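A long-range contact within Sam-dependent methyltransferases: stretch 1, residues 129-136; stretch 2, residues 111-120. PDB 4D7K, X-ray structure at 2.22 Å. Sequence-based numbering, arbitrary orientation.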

# COMPACT_ATOMS: atom_id res chain seq x y z
N PRO A 129 -20.72 -1.44 7.03
CA PRO A 129 -19.67 -1.42 6.00
C PRO A 129 -19.06 -0.02 5.88
O PRO A 129 -19.80 0.96 5.88
CB PRO A 129 -20.41 -1.83 4.72
CG PRO A 129 -21.85 -2.12 5.14
CD PRO A 129 -21.87 -2.25 6.62
N ALA A 130 -17.74 0.05 5.79
CA ALA A 130 -17.03 1.32 5.86
C ALA A 130 -17.44 2.30 4.76
O ALA A 130 -17.57 3.50 5.02
CB ALA A 130 -15.54 1.07 5.80
N PHE A 131 -17.66 1.79 3.55
CA PHE A 131 -18.03 2.63 2.43
C PHE A 131 -19.33 3.38 2.70
O PHE A 131 -19.49 4.54 2.31
CB PHE A 131 -18.16 1.80 1.14
CG PHE A 131 -18.34 2.63 -0.11
CD1 PHE A 131 -19.59 3.07 -0.49
CD2 PHE A 131 -17.24 2.96 -0.89
CE1 PHE A 131 -19.75 3.84 -1.64
CE2 PHE A 131 -17.39 3.71 -2.04
CZ PHE A 131 -18.65 4.16 -2.42
N GLN A 132 -20.26 2.72 3.39
CA GLN A 132 -21.57 3.31 3.65
C GLN A 132 -21.55 4.30 4.82
O GLN A 132 -22.55 4.93 5.12
CB GLN A 132 -22.60 2.22 3.92
CG GLN A 132 -22.78 1.25 2.76
CD GLN A 132 -23.83 0.20 3.04
OE1 GLN A 132 -24.69 0.38 3.91
NE2 GLN A 132 -23.78 -0.91 2.31
N LEU A 133 -20.40 4.42 5.49
CA LEU A 133 -20.26 5.39 6.56
C LEU A 133 -19.97 6.78 6.01
O LEU A 133 -20.48 7.78 6.52
CB LEU A 133 -19.15 4.97 7.54
CG LEU A 133 -19.47 3.85 8.53
CD1 LEU A 133 -18.29 3.61 9.45
CD2 LEU A 133 -20.72 4.18 9.34
N ARG A 134 -19.16 6.83 4.96
CA ARG A 134 -18.78 8.11 4.35
C ARG A 134 -19.71 8.46 3.19
O ARG A 134 -19.84 9.62 2.81
CB ARG A 134 -17.32 8.06 3.88
CG ARG A 134 -16.84 9.32 3.18
CD ARG A 134 -15.36 9.57 3.39
NE ARG A 134 -15.09 10.12 4.72
CZ ARG A 134 -14.71 9.39 5.76
NH1 ARG A 134 -14.55 8.08 5.63
NH2 ARG A 134 -14.49 9.98 6.94
N HIS A 135 -20.37 7.45 2.64
CA HIS A 135 -21.33 7.67 1.57
C HIS A 135 -22.75 7.29 2.00
O HIS A 135 -22.94 6.37 2.78
CB HIS A 135 -20.91 6.90 0.31
CG HIS A 135 -19.54 7.25 -0.18
ND1 HIS A 135 -18.41 6.61 0.27
CD2 HIS A 135 -19.13 8.18 -1.07
CE1 HIS A 135 -17.35 7.13 -0.33
NE2 HIS A 135 -17.75 8.08 -1.15
N ARG A 136 -23.73 8.00 1.48
CA ARG A 136 -25.12 7.79 1.88
C ARG A 136 -25.73 6.55 1.23
O ARG A 136 -26.80 6.09 1.64
CB ARG A 136 -25.95 9.03 1.52
CG ARG A 136 -25.29 10.33 1.95
CD ARG A 136 -25.86 11.52 1.20
NE ARG A 136 -27.29 11.69 1.42
CZ ARG A 136 -28.01 12.69 0.93
NH1 ARG A 136 -27.43 13.63 0.20
NH2 ARG A 136 -29.31 12.77 1.18
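Stretch 2 111-120: PDVLAAYGDL

The contact between residues 111-120 and 129-136 illustrates a close packing of a short helical segment against a helix, in which alanines meet backbone and ring atoms and Asp-119, just past the end of the stretch 2 helix, is heavily covered. Stretch 2 is helical from Pro-111 through Gly-118 and leaves helical geometry at Asp-119, whereas stretch 1 has a short helix that reaches Arg-134 and gives way at His-135. The segments run in opposing senses but at a steep inclination: the early residue Ala-130 lies by Ala-116 and Asp-119, and the late residue His-135 lies by Asp-112, while Arg-134 is the exception, reaching Ala-115 and Asp-119.

Closest approach of the backbones falls at Phe-131 and Ala-116, whose CA atoms are 4.7 Å apart. The small Ala-116 side chain lies at this point, with CB 3.8 Å from Phe-131 CA and 4.1 Å from Phe-131 CD2. Ala-130 directs its own methyl toward stretch 2, placing CB 3.2 Å from Ala-116 O and 3.8 Å from Asp-119 O. With chi1 in the t well, the Phe-131 side chain carries its ring along stretch 2 toward the start of that helix, so that CE2 comes within 4.1 Å of Asp-112 O.

His-135 extends the contact toward the start of stretch 2. His-135 ND1 donates a hydrogen bond to Phe-131 O (3.1 Å), which anchors the imidazole to its own helical turn; the ring edge then meets stretch 2, with His-135 CE1 3.3 Å from Asp-112 O and His-135 NE2 3.5 Å from Asp-112 CB.

Farther toward the end of stretch 2, Arg-134 brings CD to 3.6 Å from Ala-115 CB. The model pairs Arg-134 NH1 with Asp-119 OD2 as a salt bridge, but their 2.3 Å separation is a clash, so the positions of both atoms are uncertain.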

# COMPACT_ATOMS: atom_id res chain seq x y z
N PRO A 111 -10.10 8.33 -4.34
CA PRO A 111 -10.35 9.04 -3.08
C PRO A 111 -11.56 8.52 -2.32
O PRO A 111 -11.46 8.28 -1.12
CB PRO A 111 -10.57 10.50 -3.53
CG PRO A 111 -10.83 10.43 -5.00
CD PRO A 111 -10.02 9.27 -5.48
N ASP A 112 -12.68 8.32 -3.01
CA ASP A 112 -13.89 7.82 -2.37
C ASP A 112 -13.71 6.39 -1.85
O ASP A 112 -14.29 6.02 -0.83
CB ASP A 112 -15.07 7.87 -3.34
CG ASP A 112 -15.41 9.28 -3.77
OD1 ASP A 112 -15.17 10.22 -2.98
OD2 ASP A 112 -15.91 9.46 -4.90
N VAL A 113 -12.91 5.60 -2.56
CA VAL A 113 -12.64 4.22 -2.16
C VAL A 113 -11.56 4.16 -1.09
O VAL A 113 -11.67 3.41 -0.11
CB VAL A 113 -12.19 3.37 -3.38
CG1 VAL A 113 -11.92 1.93 -2.96
CG2 VAL A 113 -13.25 3.42 -4.47
N LEU A 114 -10.52 4.96 -1.27
CA LEU A 114 -9.43 5.03 -0.30
C LEU A 114 -9.93 5.50 1.06
O LEU A 114 -9.49 5.02 2.10
CB LEU A 114 -8.33 5.95 -0.81
CG LEU A 114 -6.91 5.75 -0.29
CD1 LEU A 114 -6.34 4.42 -0.77
CD2 LEU A 114 -6.04 6.91 -0.75
N ALA A 115 -10.87 6.45 1.04
CA ALA A 115 -11.45 6.98 2.27
C ALA A 115 -12.24 5.92 3.03
O ALA A 115 -12.38 6.00 4.25
CB ALA A 115 -12.34 8.16 1.95
N ALA A 116 -12.76 4.93 2.31
CA ALA A 116 -13.50 3.84 2.93
C ALA A 116 -12.56 2.91 3.69
O ALA A 116 -12.84 2.54 4.83
CB ALA A 116 -14.27 3.06 1.88
N TYR A 117 -11.45 2.54 3.07
CA TYR A 117 -10.44 1.71 3.73
C TYR A 117 -9.84 2.42 4.94
O TYR A 117 -9.35 1.78 5.87
CB TYR A 117 -9.35 1.30 2.73
CG TYR A 117 -9.80 0.20 1.79
CD1 TYR A 117 -10.60 0.49 0.70
CD2 TYR A 117 -9.44 -1.12 2.01
CE1 TYR A 117 -11.03 -0.50 -0.15
CE2 TYR A 117 -9.87 -2.12 1.17
CZ TYR A 117 -10.66 -1.81 0.09
OH TYR A 117 -11.09 -2.80 -0.76
N GLY A 118 -9.91 3.75 4.95
CA GLY A 118 -9.46 4.52 6.09
C GLY A 118 -10.43 4.43 7.26
O GLY A 118 -10.02 4.42 8.42
N ASP A 119 -11.72 4.36 6.95
CA ASP A 119 -12.77 4.28 7.96
C ASP A 119 -12.99 2.86 8.47
O ASP A 119 -14.06 2.54 9.01
CB ASP A 119 -14.09 4.83 7.41
CG ASP A 119 -14.48 6.15 8.05
OD1 ASP A 119 -14.03 6.42 9.19
OD2 ASP A 119 -15.25 6.90 7.43
N LEU A 120 -11.98 2.02 8.31
CA LEU A 120 -12.05 0.62 8.71
C LEU A 120 -12.28 0.47 10.21
O LEU A 120 -12.92 -0.48 10.67
CB LEU A 120 -10.78 -0.11 8.28
CG LEU A 120 -10.65 -1.59 8.63
CD1 LEU A 120 -11.73 -2.38 7.95
CD2 LEU A 120 -9.27 -2.09 8.24